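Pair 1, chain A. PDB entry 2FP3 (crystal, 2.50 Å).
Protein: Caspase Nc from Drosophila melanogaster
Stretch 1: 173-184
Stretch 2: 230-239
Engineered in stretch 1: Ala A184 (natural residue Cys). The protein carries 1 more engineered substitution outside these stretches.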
# COMPACT_ATOMS: atom_id res chain seq x y z
N VAL A 173 -4.91 -4.01 -15.90
CA VAL A 173 -6.32 -4.27 -16.18
C VAL A 173 -6.68 -5.66 -15.64
O VAL A 173 -6.00 -6.64 -15.94
CB VAL A 173 -6.59 -4.20 -17.69
CG1 VAL A 173 -8.02 -4.60 -18.00
CG2 VAL A 173 -6.31 -2.77 -18.19
N ASN A 174 -7.73 -5.73 -14.82
CA ASN A 174 -8.18 -6.98 -14.22
C ASN A 174 -7.18 -7.59 -13.25
O ASN A 174 -7.21 -8.79 -12.99
CB ASN A 174 -8.52 -8.01 -15.29
CG ASN A 174 -9.73 -7.61 -16.11
OD1 ASN A 174 -9.64 -7.44 -17.32
ND2 ASN A 174 -10.86 -7.44 -15.44
N LYS A 175 -6.27 -6.77 -12.74
CA LYS A 175 -5.29 -7.25 -11.77
C LYS A 175 -5.54 -6.54 -10.45
O LYS A 175 -5.99 -5.40 -10.42
CB LYS A 175 -3.86 -6.97 -12.23
CG LYS A 175 -3.34 -7.87 -13.33
CD LYS A 175 -1.88 -7.58 -13.61
CE LYS A 175 -1.36 -8.37 -14.81
NZ LYS A 175 0.08 -8.08 -15.03
N PRO A 176 -5.25 -7.20 -9.34
CA PRO A 176 -5.45 -6.60 -8.01
C PRO A 176 -4.53 -5.40 -7.81
O PRO A 176 -3.31 -5.53 -7.92
CB PRO A 176 -5.09 -7.73 -7.05
CG PRO A 176 -5.10 -8.98 -7.89
CD PRO A 176 -4.69 -8.56 -9.25
N LYS A 177 -5.10 -4.24 -7.50
CA LYS A 177 -4.31 -3.03 -7.26
C LYS A 177 -4.60 -2.46 -5.86
O LYS A 177 -5.75 -2.11 -5.54
CB LYS A 177 -4.58 -1.96 -8.33
CG LYS A 177 -4.22 -2.40 -9.74
CD LYS A 177 -4.51 -1.31 -10.76
CE LYS A 177 -5.99 -1.19 -11.02
NZ LYS A 177 -6.48 -2.42 -11.68
N VAL A 178 -3.57 -2.37 -5.03
CA VAL A 178 -3.72 -1.87 -3.67
C VAL A 178 -2.91 -0.60 -3.51
O VAL A 178 -1.68 -0.65 -3.49
CB VAL A 178 -3.22 -2.92 -2.63
CG1 VAL A 178 -3.53 -2.45 -1.20
CG2 VAL A 178 -3.88 -4.27 -2.90
N LEU A 179 -3.59 0.54 -3.41
CA LEU A 179 -2.94 1.83 -3.27
C LEU A 179 -3.07 2.27 -1.81
O LEU A 179 -4.18 2.48 -1.32
CB LEU A 179 -3.60 2.85 -4.20
CG LEU A 179 -3.81 2.39 -5.65
CD1 LEU A 179 -4.56 3.46 -6.43
CD2 LEU A 179 -2.47 2.10 -6.31
N MET A 180 -1.94 2.40 -1.12
CA MET A 180 -1.95 2.76 0.30
C MET A 180 -1.32 4.10 0.65
O MET A 180 -0.16 4.35 0.33
CB MET A 180 -1.26 1.67 1.12
CG MET A 180 -1.87 0.30 0.97
SD MET A 180 -1.18 -0.87 2.16
CE MET A 180 -2.20 -0.52 3.61
N PHE A 181 -2.09 4.94 1.34
CA PHE A 181 -1.63 6.25 1.78
C PHE A 181 -1.85 6.32 3.29
O PHE A 181 -2.77 6.99 3.76
CB PHE A 181 -2.43 7.35 1.10
CG PHE A 181 -2.54 7.18 -0.38
CD1 PHE A 181 -3.55 6.39 -0.93
CD2 PHE A 181 -1.64 7.80 -1.23
CE1 PHE A 181 -3.67 6.23 -2.31
CE2 PHE A 181 -1.75 7.65 -2.61
CZ PHE A 181 -2.77 6.86 -3.15
N PRO A 182 -1.01 5.63 4.07
CA PRO A 182 -1.13 5.61 5.53
C PRO A 182 -1.08 6.97 6.23
O PRO A 182 -1.35 7.07 7.43
CB PRO A 182 0.02 4.68 5.95
CG PRO A 182 1.01 4.82 4.83
CD PRO A 182 0.14 4.84 3.61
N PHE A 183 -0.76 8.02 5.49
CA PHE A 183 -0.70 9.35 6.07
C PHE A 183 -1.56 10.30 5.24
O PHE A 183 -1.05 11.02 4.38
CB PHE A 183 0.74 9.83 6.11
CG PHE A 183 1.63 8.99 6.98
CD1 PHE A 183 1.65 9.17 8.35
CD2 PHE A 183 2.45 8.01 6.42
CE1 PHE A 183 2.47 8.39 9.17
CE2 PHE A 183 3.27 7.22 7.22
CZ PHE A 183 3.28 7.41 8.60
N ALA A 184 -2.86 10.29 5.52
CA ALA A 184 -3.80 11.15 4.80
C ALA A 184 -4.47 12.15 5.74
O ALA A 184 -4.06 12.32 6.89
CB ALA A 184 -4.85 10.29 4.10
N LEU A 230 -11.97 3.45 -11.67
CA LEU A 230 -11.01 2.38 -11.43
C LEU A 230 -11.71 1.05 -11.23
O LEU A 230 -12.90 0.99 -10.94
CB LEU A 230 -10.17 2.70 -10.19
CG LEU A 230 -9.32 3.97 -10.30
CD1 LEU A 230 -8.70 4.31 -8.95
CD2 LEU A 230 -8.24 3.75 -11.35
N ALA A 231 -10.96 -0.03 -11.39
CA ALA A 231 -11.52 -1.36 -11.19
C ALA A 231 -10.47 -2.15 -10.46
O ALA A 231 -9.30 -1.77 -10.46
CB ALA A 231 -11.84 -2.02 -12.52
N ASP A 232 -10.90 -3.23 -9.81
CA ASP A 232 -9.98 -4.09 -9.09
C ASP A 232 -8.99 -3.28 -8.24
O ASP A 232 -7.79 -3.58 -8.19
CB ASP A 232 -9.23 -4.95 -10.10
CG ASP A 232 -10.17 -5.71 -11.01
OD1 ASP A 232 -10.75 -6.71 -10.56
OD2 ASP A 232 -10.34 -5.28 -12.16
N THR A 233 -9.49 -2.25 -7.57
CA THR A 233 -8.61 -1.42 -6.78
C THR A 233 -9.07 -1.16 -5.36
O THR A 233 -10.25 -0.98 -5.09
CB THR A 233 -8.39 -0.06 -7.48
OG1 THR A 233 -7.95 -0.28 -8.83
CG2 THR A 233 -7.36 0.77 -6.74
N LEU A 234 -8.11 -1.14 -4.44
CA LEU A 234 -8.38 -0.82 -3.05
C LEU A 234 -7.53 0.40 -2.71
O LEU A 234 -6.35 0.47 -3.08
CB LEU A 234 -7.98 -1.97 -2.12
CG LEU A 234 -8.77 -3.29 -2.13
CD1 LEU A 234 -8.14 -4.22 -1.09
CD2 LEU A 234 -10.24 -3.04 -1.80
N VAL A 235 -8.15 1.38 -2.05
CA VAL A 235 -7.43 2.58 -1.63
C VAL A 235 -7.52 2.56 -0.12
O VAL A 235 -8.60 2.69 0.46
CB VAL A 235 -8.06 3.87 -2.19
CG1 VAL A 235 -7.29 5.08 -1.67
CG2 VAL A 235 -8.01 3.84 -3.71
N CYS A 236 -6.37 2.40 0.53
CA CYS A 236 -6.31 2.31 1.98
C CYS A 236 -5.78 3.58 2.63
O CYS A 236 -4.83 4.19 2.13
CB CYS A 236 -5.45 1.11 2.36
SG CYS A 236 -5.88 -0.36 1.40
N TYR A 237 -6.39 3.96 3.74
CA TYR A 237 -6.02 5.16 4.47
C TYR A 237 -5.87 4.84 5.95
O TYR A 237 -6.34 3.80 6.42
CB TYR A 237 -7.11 6.22 4.37
CG TYR A 237 -7.74 6.41 3.01
CD1 TYR A 237 -7.10 7.16 2.03
CD2 TYR A 237 -9.00 5.88 2.72
CE1 TYR A 237 -7.69 7.39 0.79
CE2 TYR A 237 -9.61 6.10 1.49
CZ TYR A 237 -8.94 6.86 0.52
OH TYR A 237 -9.52 7.11 -0.71
N ALA A 238 -5.23 5.74 6.68
CA ALA A 238 -5.06 5.59 8.13
C ALA A 238 -5.90 6.74 8.70
O ALA A 238 -5.40 7.60 9.41
CB ALA A 238 -3.60 5.75 8.52
N ASN A 239 -7.18 6.72 8.35
CA ASN A 239 -8.15 7.74 8.73
C ASN A 239 -8.15 8.19 10.19
O ASN A 239 -8.82 7.60 11.05
CB ASN A 239 -9.55 7.27 8.35
CG ASN A 239 -10.47 8.42 8.01
OD1 ASN A 239 -10.16 9.25 7.16
ND2 ASN A 239 -11.62 8.46 8.66
O HOH W 1 -10.80 -8.52 -12.58
O HOH W 2 -8.53 -3.89 -13.49

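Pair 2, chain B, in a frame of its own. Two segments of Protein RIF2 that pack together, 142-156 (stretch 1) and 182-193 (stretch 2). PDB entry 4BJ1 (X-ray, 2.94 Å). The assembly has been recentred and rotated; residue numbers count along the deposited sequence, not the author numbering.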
# COMPACT_ATOMS: atom_id res chain seq x y z
N SER B 142 23.87 4.16 -17.37
CA SER B 142 24.53 5.36 -16.83
C SER B 142 26.00 5.08 -16.61
O SER B 142 26.39 3.92 -16.64
CB SER B 142 23.85 5.83 -15.53
OG SER B 142 23.87 4.86 -14.50
N ILE B 143 26.82 6.13 -16.45
CA ILE B 143 28.27 6.01 -16.24
C ILE B 143 28.53 5.43 -14.86
O ILE B 143 29.39 4.55 -14.71
CB ILE B 143 29.00 7.37 -16.47
CG1 ILE B 143 29.16 7.66 -17.96
CG2 ILE B 143 30.35 7.42 -15.76
CD1 ILE B 143 29.41 9.07 -18.25
N ASP B 144 27.77 5.91 -13.86
CA ASP B 144 27.88 5.46 -12.47
C ASP B 144 26.89 4.32 -12.19
O ASP B 144 25.77 4.34 -12.70
CB ASP B 144 27.63 6.64 -11.52
CG ASP B 144 28.59 7.79 -11.67
OD1 ASP B 144 29.82 7.57 -11.48
OD2 ASP B 144 28.13 8.93 -11.93
N HIS B 145 27.29 3.34 -11.38
CA HIS B 145 26.46 2.20 -11.02
C HIS B 145 26.59 1.94 -9.54
O HIS B 145 27.60 2.31 -8.95
CB HIS B 145 26.90 0.92 -11.76
CG HIS B 145 27.00 1.09 -13.24
ND1 HIS B 145 25.93 0.84 -14.07
CD2 HIS B 145 28.05 1.53 -13.98
CE1 HIS B 145 26.36 1.10 -15.29
NE2 HIS B 145 27.63 1.52 -15.29
N ILE B 146 25.57 1.31 -8.94
CA ILE B 146 25.54 0.92 -7.54
C ILE B 146 25.12 -0.53 -7.51
O ILE B 146 24.07 -0.89 -8.04
CB ILE B 146 24.63 1.81 -6.65
CG1 ILE B 146 25.27 3.19 -6.40
CG2 ILE B 146 24.32 1.11 -5.32
CD1 ILE B 146 24.31 4.27 -5.76
N VAL B 147 25.98 -1.36 -6.92
CA VAL B 147 25.74 -2.77 -6.75
C VAL B 147 25.29 -2.94 -5.32
O VAL B 147 26.02 -2.53 -4.42
CB VAL B 147 27.01 -3.58 -6.99
CG1 VAL B 147 26.66 -4.98 -7.46
CG2 VAL B 147 27.90 -2.90 -8.00
N TYR B 148 24.10 -3.51 -5.10
CA TYR B 148 23.60 -3.76 -3.77
C TYR B 148 23.63 -5.24 -3.57
O TYR B 148 22.88 -5.96 -4.23
CB TYR B 148 22.20 -3.13 -3.53
CG TYR B 148 21.30 -3.88 -2.57
CD1 TYR B 148 21.69 -4.16 -1.26
CD2 TYR B 148 20.03 -4.30 -2.97
CE1 TYR B 148 20.87 -4.88 -0.39
CE2 TYR B 148 19.18 -4.98 -2.10
CZ TYR B 148 19.60 -5.27 -0.81
OH TYR B 148 18.74 -5.94 0.04
N PHE B 149 24.56 -5.69 -2.72
CA PHE B 149 24.77 -7.08 -2.34
C PHE B 149 23.97 -7.31 -1.08
O PHE B 149 24.10 -6.55 -0.12
CB PHE B 149 26.24 -7.38 -2.08
CG PHE B 149 27.18 -7.16 -3.24
CD1 PHE B 149 27.46 -8.19 -4.14
CD2 PHE B 149 27.84 -5.94 -3.41
CE1 PHE B 149 28.35 -8.00 -5.19
CE2 PHE B 149 28.72 -5.74 -4.48
CZ PHE B 149 28.98 -6.78 -5.35
N LYS B 150 23.11 -8.32 -1.09
CA LYS B 150 22.24 -8.61 0.04
C LYS B 150 22.56 -9.98 0.61
O LYS B 150 22.61 -10.96 -0.14
CB LYS B 150 20.76 -8.52 -0.41
CG LYS B 150 19.72 -9.08 0.55
CD LYS B 150 18.58 -9.71 -0.24
CE LYS B 150 17.45 -10.16 0.64
NZ LYS B 150 16.58 -9.04 1.08
N PHE B 151 22.77 -10.04 1.94
CA PHE B 151 23.06 -11.29 2.63
C PHE B 151 22.19 -11.38 3.87
O PHE B 151 22.13 -10.44 4.65
CB PHE B 151 24.56 -11.43 2.97
CG PHE B 151 24.89 -12.76 3.60
CD1 PHE B 151 24.88 -13.93 2.85
CD2 PHE B 151 25.18 -12.85 4.96
CE1 PHE B 151 25.17 -15.17 3.44
CE2 PHE B 151 25.45 -14.09 5.55
CZ PHE B 151 25.44 -15.24 4.79
N GLU B 152 21.48 -12.50 4.03
CA GLU B 152 20.55 -12.71 5.12
C GLU B 152 20.90 -13.98 5.94
O GLU B 152 20.84 -15.10 5.41
CB GLU B 152 19.11 -12.69 4.57
CG GLU B 152 18.01 -13.22 5.49
CD GLU B 152 17.73 -14.71 5.33
OE1 GLU B 152 17.35 -15.13 4.21
OE2 GLU B 152 17.94 -15.46 6.31
N GLN B 153 21.25 -13.79 7.22
CA GLN B 153 21.63 -14.85 8.14
C GLN B 153 20.70 -14.76 9.38
O GLN B 153 21.17 -14.48 10.49
CB GLN B 153 23.13 -14.69 8.52
N LEU B 154 19.38 -15.00 9.17
CA LEU B 154 18.37 -14.80 10.21
C LEU B 154 17.91 -16.06 10.99
O LEU B 154 17.08 -15.94 11.90
CB LEU B 154 17.16 -14.05 9.63
CG LEU B 154 17.35 -12.57 9.28
CD1 LEU B 154 16.09 -12.00 8.73
CD2 LEU B 154 17.75 -11.76 10.47
N ASP B 155 18.47 -17.23 10.67
CA ASP B 155 18.21 -18.48 11.40
C ASP B 155 19.52 -19.11 11.92
O ASP B 155 19.54 -20.29 12.29
CB ASP B 155 17.39 -19.48 10.55
CG ASP B 155 15.89 -19.23 10.51
OD1 ASP B 155 15.21 -19.53 11.53
OD2 ASP B 155 15.39 -18.82 9.45
N LYS B 156 20.62 -18.26 11.98
CA LYS B 156 21.98 -18.57 12.47
C LYS B 156 21.98 -19.33 13.81
O LYS B 156 22.90 -20.09 14.09
CB LYS B 156 22.80 -17.27 12.62
CG LYS B 156 24.31 -17.47 12.43
CD LYS B 156 25.18 -16.36 13.03
CE LYS B 156 26.64 -16.76 12.95
NZ LYS B 156 27.51 -16.00 13.89
N ASN B 182 36.27 3.84 -9.65
CA ASN B 182 35.46 5.03 -9.47
C ASN B 182 34.33 4.73 -10.47
O ASN B 182 34.53 3.90 -11.38
CB ASN B 182 36.23 6.31 -9.82
CG ASN B 182 37.15 6.18 -10.99
OD1 ASN B 182 38.16 5.46 -10.95
ND2 ASN B 182 36.83 6.89 -12.05
N ASN B 183 33.14 5.31 -10.27
CA ASN B 183 31.97 5.08 -11.12
C ASN B 183 31.18 3.85 -10.72
O ASN B 183 30.08 3.67 -11.19
CB ASN B 183 32.28 5.09 -12.62
CG ASN B 183 32.97 6.36 -13.08
OD1 ASN B 183 34.12 6.34 -13.57
ND2 ASN B 183 32.29 7.50 -12.89
N ILE B 184 31.72 3.02 -9.81
CA ILE B 184 31.04 1.84 -9.25
C ILE B 184 31.15 1.90 -7.72
O ILE B 184 32.28 2.00 -7.18
CB ILE B 184 31.51 0.45 -9.80
CG1 ILE B 184 31.39 0.36 -11.31
CG2 ILE B 184 30.71 -0.66 -9.15
CD1 ILE B 184 32.44 -0.49 -11.88
N ALA B 185 29.99 1.83 -7.03
CA ALA B 185 29.87 1.85 -5.56
C ALA B 185 29.14 0.60 -5.11
O ALA B 185 28.30 0.10 -5.84
CB ALA B 185 29.12 3.08 -5.10
N PHE B 186 29.46 0.10 -3.92
CA PHE B 186 28.80 -1.09 -3.41
C PHE B 186 28.17 -0.83 -2.08
O PHE B 186 28.71 -0.08 -1.27
CB PHE B 186 29.74 -2.30 -3.35
CG PHE B 186 30.94 -2.21 -2.43
CD1 PHE B 186 30.81 -2.45 -1.07
CD2 PHE B 186 32.22 -2.00 -2.95
CE1 PHE B 186 31.93 -2.41 -0.22
CE2 PHE B 186 33.34 -1.96 -2.11
CZ PHE B 186 33.19 -2.18 -0.75
N LYS B 187 27.03 -1.47 -1.85
CA LYS B 187 26.28 -1.40 -0.60
C LYS B 187 26.04 -2.83 -0.18
O LYS B 187 25.21 -3.51 -0.78
CB LYS B 187 24.94 -0.62 -0.77
CG LYS B 187 25.01 0.69 -1.58
CD LYS B 187 25.79 1.85 -0.91
CE LYS B 187 25.75 3.07 -1.80
NZ LYS B 187 26.03 4.33 -1.08
N VAL B 188 26.85 -3.31 0.77
CA VAL B 188 26.72 -4.67 1.30
C VAL B 188 25.77 -4.56 2.50
O VAL B 188 26.03 -3.77 3.41
CB VAL B 188 28.08 -5.31 1.67
CG1 VAL B 188 27.91 -6.74 2.13
CG2 VAL B 188 29.03 -5.25 0.49
N LEU B 189 24.65 -5.28 2.45
CA LEU B 189 23.64 -5.24 3.51
C LEU B 189 23.48 -6.63 4.08
O LEU B 189 23.04 -7.55 3.38
CB LEU B 189 22.30 -4.64 3.01
CG LEU B 189 22.13 -3.08 2.99
CD1 LEU B 189 23.12 -2.41 2.06
CD2 LEU B 189 20.77 -2.69 2.50
N ILE B 190 23.92 -6.80 5.33
CA ILE B 190 23.85 -8.06 6.04
C ILE B 190 22.79 -7.93 7.13
O ILE B 190 22.80 -6.95 7.87
CB ILE B 190 25.22 -8.56 6.58
CG1 ILE B 190 26.33 -8.55 5.51
CG2 ILE B 190 25.11 -9.95 7.19
CD1 ILE B 190 27.33 -7.58 5.79
N TYR B 191 21.88 -8.92 7.21
CA TYR B 191 20.79 -9.04 8.18
C TYR B 191 21.11 -10.24 9.06
O TYR B 191 21.21 -11.36 8.54
CB TYR B 191 19.44 -9.28 7.47
CG TYR B 191 19.01 -8.21 6.48
CD1 TYR B 191 19.38 -8.28 5.15
CD2 TYR B 191 18.14 -7.19 6.86
CE1 TYR B 191 18.97 -7.31 4.23
CE2 TYR B 191 17.70 -6.23 5.95
CZ TYR B 191 18.13 -6.29 4.63
OH TYR B 191 17.71 -5.33 3.72
N SER B 192 21.30 -10.01 10.38
CA SER B 192 21.61 -11.09 11.31
C SER B 192 20.81 -11.02 12.67
O SER B 192 20.02 -10.08 12.86
CB SER B 192 23.11 -11.17 11.54
OG SER B 192 23.49 -12.51 11.86
N ASN B 193 21.01 -12.04 13.57
CA ASN B 193 20.39 -12.21 14.91
C ASN B 193 18.87 -12.26 14.87
O ASN B 193 18.31 -13.33 14.67
CB ASN B 193 20.86 -11.16 15.95
CG ASN B 193 22.37 -11.01 16.15
OD1 ASN B 193 22.96 -9.99 15.77
ND2 ASN B 193 23.02 -11.97 16.84

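Both pairs are two neighbouring parallel strands, and the 14 central residues superpose with an RMSD of 0.6 Å over N, CA and C. The strand axes approach to 4.7 Å in each, with angles of 14° in pair 1 and 19° in pair 2. The same amides do the joining. In pair 1, Lys A177 N donates to Asp A232 O (2.9 Å), Leu A234 N to Lys A177 O (2.8 Å), Leu A179 N to Leu A234 O (2.8 Å), Cys A236 N to Leu A179 O (2.9 Å) and Phe A181 N to Cys A236 O (2.9 Å). The matched residues of pair 2 repeat this ladder: Val B147 N to Ala B185 O (2.9 Å), Lys B187 N to Val B147 O (3.0 Å), Phe B149 N to Lys B187 O (3.0 Å), Leu B189 N to Phe B149 O (2.9 Å) and Phe B151 N to Leu B189 O (2.9 Å). Pair 2 runs longer, and its buried area is 1083 Å² against 739 Å².

On the face carrying Leu A179 and Val A235, matched by Phe B149 and Val B188, agreement is closest: the valine side-chain centres lie 0.2 Å apart and both are t, while Leu A179 and Phe B149 are both m, with centres 0.7 Å apart. Leu A179 CD1 reaches Thr A233 CG2 at 3.9 Å; the Phe B149 ring uses its edge instead, CE2 lying 3.8 Å from Phe B186 CB. One step earlier the chemistry diverges. Lys A177 folds back (chi3 and chi4 both m), so that NZ bonds Ala A231 O at 3.1 Å, whereas Val B147 packs CG2 against Ile B184 CG2 at 3.8 Å. Phe A181 and Phe B151 share a residue type but not a rotamer (m against t), which separates their centres by 4.0 Å. The ring edge of Phe A181 meets Val A235, CE1 to CG1 at 3.9 Å; that of Phe B151 meets Ile B190, CD2 to CG2 at 3.7 Å.

On the other face, Val A178 matches Tyr B148 and Cys A236 matches Leu B189. The small pair meets through Val A178 CG1 and Cys A236 SG at 4.1 Å, the larger through Tyr B148 CE1 and Leu B189 CD2 at 3.6 Å. Met A180 curls its CE to 3.8 Å from Cys A236 CB; at the equivalent position the Lys B150 CG lies 4.2 Å from Tyr B191 CE1, at the ring edge. Leu A234 and Lys B187 complete this face, and Lys B187 CG packs 3.8 Å from Ile B146 CG2.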